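Local coordinates for protein hypothetical aldose 1-epimerase (Klebsiella pneumoniae subsp. pneumoniae MGH 78578, PDB 3TY1) that is of uncharacterised activity but has a galactose mutarotase-like supersandwich fold and probably binds carbohydrate, at residues Leu219-Ile232 against Leu243-Asp255. Sequence-based numbering, arbitrary orientation.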
loop_
_atom_site.group_PDB
_atom_site.type_symbol
_atom_site.label_atom_id
_atom_site.label_comp_id
_atom_site.label_asym_id
_atom_site.label_seq_id
_atom_site.Cartn_x
_atom_site.Cartn_y
_atom_site.Cartn_z
ATOM N N LEU A 219 27.422 9.196 20.379
ATOM C CA LEU A 219 27.149 8.067 21.263
ATOM C C LEU A 219 28.344 7.136 21.215
ATOM O O LEU A 219 28.894 6.879 20.152
ATOM C CB LEU A 219 25.868 7.319 20.865
ATOM C CG LEU A 219 25.375 6.254 21.819
ATOM C CD1 LEU A 219 24.968 6.851 23.156
ATOM C CD2 LEU A 219 24.175 5.519 21.164
ATOM N N GLU A 220 28.757 6.707 22.397
ATOM C CA GLU A 220 29.873 5.804 22.632
ATOM C C GLU A 220 29.836 5.436 24.113
ATOM O O GLU A 220 29.067 6.017 24.887
ATOM C CB GLU A 220 31.209 6.479 22.308
ATOM C CG GLU A 220 31.494 7.771 23.117
ATOM C CD GLU A 220 32.777 8.469 22.727
ATOM O OE1 GLU A 220 33.388 8.087 21.720
ATOM O OE2 GLU A 220 33.173 9.416 23.447
ATOM N N GLU A 221 30.619 4.437 24.479
ATOM C CA GLU A 221 30.849 4.090 25.881
ATOM C C GLU A 221 31.330 5.341 26.625
ATOM O O GLU A 221 32.284 5.993 26.194
ATOM C CB GLU A 221 31.931 3.010 25.992
ATOM C CG GLU A 221 32.087 2.461 27.388
ATOM C CD GLU A 221 33.011 1.261 27.428
ATOM O OE1 GLU A 221 32.744 0.246 26.738
ATOM O OE2 GLU A 221 34.000 1.320 28.161
ATOM N N GLY A 222 30.667 5.669 27.728
ATOM C CA GLY A 222 31.056 6.812 28.548
ATOM C C GLY A 222 30.422 8.114 28.083
ATOM O O GLY A 222 30.645 9.158 28.687
ATOM N N ALA A 223 29.619 8.070 27.026
ATOM C CA ALA A 223 28.832 9.250 26.632
ATOM C C ALA A 223 27.835 9.466 27.736
ATOM O O ALA A 223 27.527 8.531 28.504
ATOM C CB ALA A 223 28.073 9.005 25.293
ATOM N N ARG A 224 27.290 10.673 27.782
ATOM C CA ARG A 224 26.422 11.083 28.867
ATOM C C ARG A 224 25.150 11.724 28.344
ATOM O O ARG A 224 25.162 12.364 27.282
ATOM C CB ARG A 224 27.168 12.070 29.808
ATOM C CG ARG A 224 28.298 11.416 30.581
ATOM C CD ARG A 224 28.964 12.320 31.578
ATOM N NE ARG A 224 29.531 13.492 30.927
ATOM C CZ ARG A 224 29.284 14.774 31.220
ATOM N NH1 ARG A 224 28.462 15.136 32.204
ATOM N NH2 ARG A 224 29.900 15.718 30.521
ATOM N N PHE A 225 24.061 11.517 29.078
ATOM C CA PHE A 225 22.795 12.178 28.822
ATOM C C PHE A 225 22.661 13.254 29.872
ATOM O O PHE A 225 22.764 12.970 31.072
ATOM C CB PHE A 225 21.596 11.232 28.889
ATOM C CG PHE A 225 20.287 11.937 28.765
ATOM C CD1 PHE A 225 19.918 12.535 27.579
ATOM C CD2 PHE A 225 19.437 12.050 29.850
ATOM C CE1 PHE A 225 18.692 13.219 27.477
ATOM C CE2 PHE A 225 18.213 12.724 29.740
ATOM C CZ PHE A 225 17.854 13.296 28.560
ATOM N N LEU A 226 22.429 14.487 29.421
ATOM C CA LEU A 226 22.325 15.643 30.308
ATOM C C LEU A 226 20.913 16.214 30.231
ATOM O O LEU A 226 20.383 16.444 29.158
ATOM C CB LEU A 226 23.332 16.730 29.892
ATOM C CG LEU A 226 24.780 16.324 29.589
ATOM C CD1 LEU A 226 25.623 17.480 29.055
ATOM C CD2 LEU A 226 25.415 15.637 30.797
ATOM N N ALA A 227 20.295 16.487 31.374
ATOM C CA ALA A 227 18.990 17.162 31.387
ATOM C C ALA A 227 18.665 17.600 32.803
ATOM O O ALA A 227 19.100 16.919 33.721
ATOM C CB ALA A 227 17.899 16.209 30.892
ATOM N N PRO A 228 17.938 18.726 32.973
ATOM C CA PRO A 228 17.461 19.195 34.266
ATOM C C PRO A 228 16.132 18.494 34.505
ATOM O O PRO A 228 15.212 18.655 33.707
ATOM C CB PRO A 228 17.288 20.697 34.070
ATOM C CG PRO A 228 17.068 20.906 32.683
ATOM C CD PRO A 228 17.496 19.648 31.918
ATOM N N ILE A 229 16.051 17.720 35.585
ATOM C CA ILE A 229 14.876 16.887 35.803
ATOM C C ILE A 229 14.424 16.841 37.257
ATOM O O ILE A 229 15.227 16.917 38.191
ATOM C CB ILE A 229 15.051 15.428 35.227
ATOM C CG1 ILE A 229 16.018 14.567 36.053
ATOM C CG2 ILE A 229 15.493 15.455 33.754
ATOM C CD1 ILE A 229 15.982 13.108 35.644
ATOM N N SER A 230 13.106 16.751 37.410
ATOM C CA SER A 230 12.518 16.587 38.746
ATOM C C SER A 230 12.398 15.100 39.074
ATOM O O SER A 230 12.671 14.707 40.219
ATOM C CB SER A 230 11.181 17.320 38.903
ATOM O OG SER A 230 10.232 16.859 37.973
ATOM N N SER A 231 12.025 14.262 38.105
ATOM C CA SER A 231 11.962 12.819 38.365
ATOM C C SER A 231 12.261 11.981 37.153
ATOM O O SER A 231 12.169 12.448 36.024
ATOM C CB SER A 231 10.610 12.425 38.975
ATOM O OG SER A 231 9.579 12.645 38.042
ATOM N N ILE A 232 12.695 10.755 37.402
ATOM C CA ILE A 232 12.960 9.780 36.328
ATOM C C ILE A 232 12.620 8.403 36.855
ATOM O O ILE A 232 12.935 8.069 38.031
ATOM C CB ILE A 232 14.422 9.853 35.816
ATOM C CG1 ILE A 232 14.711 8.797 34.733
ATOM C CG2 ILE A 232 15.435 9.695 36.953
ATOM C CD1 ILE A 232 15.956 9.134 33.955
ATOM N N LEU A 243 18.498 2.382 35.990
ATOM C CA LEU A 243 18.052 3.664 36.539
ATOM C C LEU A 243 19.177 4.426 37.238
ATOM O O LEU A 243 19.381 5.600 36.960
ATOM C CB LEU A 243 16.871 3.463 37.481
ATOM C CG LEU A 243 16.229 4.718 38.081
ATOM C CD1 LEU A 243 15.587 5.572 36.997
ATOM C CD2 LEU A 243 15.214 4.279 39.154
ATOM N N LYS A 244 19.931 3.762 38.114
ATOM C CA LYS A 244 21.028 4.446 38.837
ATOM C C LYS A 244 22.055 5.068 37.854
ATOM O O LYS A 244 22.581 6.140 38.139
ATOM C CB LYS A 244 21.709 3.529 39.863
ATOM N N THR A 245 22.289 4.445 36.688
ATOM C CA THR A 245 23.270 4.974 35.718
ATOM C C THR A 245 22.581 5.605 34.494
ATOM O O THR A 245 23.112 5.570 33.363
ATOM C CB THR A 245 24.286 3.873 35.276
ATOM O OG1 THR A 245 23.584 2.812 34.611
ATOM C CG2 THR A 245 25.045 3.312 36.476
ATOM N N TRP A 246 21.416 6.221 34.721
ATOM C CA TRP A 246 20.662 6.853 33.629
ATOM C C TRP A 246 21.459 7.864 32.834
ATOM O O TRP A 246 21.258 7.972 31.636
ATOM C CB TRP A 246 19.346 7.487 34.120
ATOM C CG TRP A 246 19.475 8.657 35.081
ATOM C CD1 TRP A 246 19.543 8.599 36.456
ATOM C CD2 TRP A 246 19.523 10.043 34.742
ATOM N NE1 TRP A 246 19.656 9.852 36.978
ATOM C CE2 TRP A 246 19.635 10.767 35.960
ATOM C CE3 TRP A 246 19.518 10.754 33.524
ATOM C CZ2 TRP A 246 19.732 12.168 36.001
ATOM C CZ3 TRP A 246 19.593 12.153 33.564
ATOM C CH2 TRP A 246 19.702 12.844 34.798
ATOM N N GLN A 247 22.387 8.568 33.485
ATOM C CA GLN A 247 23.153 9.622 32.836
ATOM C C GLN A 247 24.268 9.115 31.909
ATOM O O GLN A 247 24.810 9.918 31.174
ATOM C CB GLN A 247 23.814 10.541 33.873
ATOM C CG GLN A 247 22.838 11.250 34.826
ATOM C CD GLN A 247 23.520 11.951 36.016
ATOM O OE1 GLN A 247 23.875 11.312 37.024
ATOM N NE2 GLN A 247 23.657 13.267 35.920
ATOM N N THR A 248 24.636 7.835 31.980
ATOM C CA THR A 248 25.831 7.326 31.306
ATOM C C THR A 248 25.453 6.203 30.361
ATOM O O THR A 248 24.615 5.366 30.680
ATOM C CB THR A 248 26.882 6.862 32.342
ATOM O OG1 THR A 248 27.197 7.975 33.204
ATOM C CG2 THR A 248 28.163 6.388 31.675
ATOM N N TYR A 249 26.065 6.205 29.180
ATOM C CA TYR A 249 25.811 5.176 28.168
ATOM C C TYR A 249 26.905 4.110 28.159
ATOM O O TYR A 249 28.093 4.408 28.352
ATOM C CB TYR A 249 25.707 5.806 26.759
ATOM C CG TYR A 249 24.526 6.719 26.537
ATOM C CD1 TYR A 249 23.285 6.217 26.131
ATOM C CD2 TYR A 249 24.646 8.092 26.690
ATOM C CE1 TYR A 249 22.204 7.044 25.936
ATOM C CE2 TYR A 249 23.562 8.950 26.434
ATOM C CZ TYR A 249 22.344 8.420 26.065
ATOM O OH TYR A 249 21.279 9.252 25.828
ATOM N N GLN A 250 26.487 2.868 27.915
ATOM C CA GLN A 250 27.386 1.752 27.649
ATOM C C GLN A 250 27.831 1.795 26.174
ATOM O O GLN A 250 27.243 2.487 25.348
ATOM C CB GLN A 250 26.666 0.417 27.888
ATOM C CG GLN A 250 26.209 0.177 29.335
ATOM C CD GLN A 250 25.452 -1.148 29.526
ATOM O OE1 GLN A 250 25.573 -2.085 28.737
ATOM N NE2 GLN A 250 24.673 -1.218 30.581
ATOM N N GLY A 251 28.878 1.022 25.873
ATOM C CA GLY A 251 29.327 0.789 24.509
ATOM C C GLY A 251 28.311 -0.165 23.864
ATOM O O GLY A 251 27.365 -0.615 24.540
ATOM N N PRO A 252 28.502 -0.493 22.568
ATOM C CA PRO A 252 27.592 -1.429 21.881
ATOM C C PRO A 252 27.567 -2.783 22.577
ATOM O O PRO A 252 28.612 -3.391 22.744
ATOM C CB PRO A 252 28.193 -1.535 20.481
ATOM C CG PRO A 252 28.972 -0.249 20.304
ATOM C CD PRO A 252 29.507 0.082 21.648
ATOM N N THR A 253 26.398 -3.192 23.063
ATOM C CA THR A 253 26.283 -4.355 23.933
ATOM C C THR A 253 25.331 -5.405 23.371
ATOM O O THR A 253 24.161 -5.148 23.178
ATOM C CB THR A 253 25.818 -3.913 25.332
ATOM O OG1 THR A 253 26.644 -2.835 25.779
ATOM C CG2 THR A 253 25.865 -5.066 26.335
ATOM N N LYS A 254 25.846 -6.599 23.106
ATOM C CA LYS A 254 25.011 -7.684 22.570
ATOM C C LYS A 254 23.943 -8.039 23.617
ATOM O O LYS A 254 24.240 -8.037 24.800
ATOM C CB LYS A 254 25.902 -8.902 22.271
ATOM C CG LYS A 254 25.193 -10.136 21.724
ATOM C CD LYS A 254 26.226 -11.208 21.321
ATOM C CE LYS A 254 25.557 -12.462 20.763
ATOM N NZ LYS A 254 24.881 -12.189 19.449
ATOM N N ASP A 255 22.723 -8.335 23.178
ATOM C CA ASP A 255 21.597 -8.744 24.042
ATOM C C ASP A 255 21.037 -7.672 24.954
ATOM O O ASP A 255 20.270 -7.977 25.880
ATOM C CB ASP A 255 21.941 -9.994 24.889
ATOM C CG ASP A 255 22.319 -11.193 24.024
ATOM O OD1 ASP A 255 21.645 -11.431 22.998
ATOM O OD2 ASP A 255 23.283 -11.887 24.383
HETATM O O HOH W 1 30.260 -0.558 27.657
HETATM O O HOH W 2 23.414 14.033 33.507
#
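Leu219 CD1 lies over one face of the Tyr249 phenol, 3.6 Å from the ring centroid and 19° off its normal, a CH-pi contact. The indole of Trp246 receives Ile229 CD1 and Ile232 CG2 over one face, while Gln247 CG, from the next residue of the same loop, lies over the opposite face. A chi1 of 174° sends the Phe225 ring toward the loop, where CD2 meets the indole edge 3.7 Å from Trp246 CZ3, the two side chains crossing at about a right angle. Three nearly straight backbone hydrogen bonds join the segments: Gly222 N to Tyr249 O (2.9 Å), Tyr249 N to Ala223 O (2.8 Å) and Phe225 N to Gln247 O (2.7 Å). Arg224 and Thr248 form a single beta bridge, which brings the loop alongside 224-229, an outermost strand, within this chain, of the large antiparallel sheet. One water links Glu221 OE1 to Gly251 N. Farther out, Tyr249 OH bonds Thr313 OG1, Lys302 makes a cation-pi contact with the Tyr249 ring, and Arg224 pairs with Glu362. Apolar packing of Tyr249, Trp246 and Phe225, the Tyr249 hydroxyl satisfied by Thr313, thus combines with the backbone bonds to hold an irregular loop to the strand by both main chain and side chains.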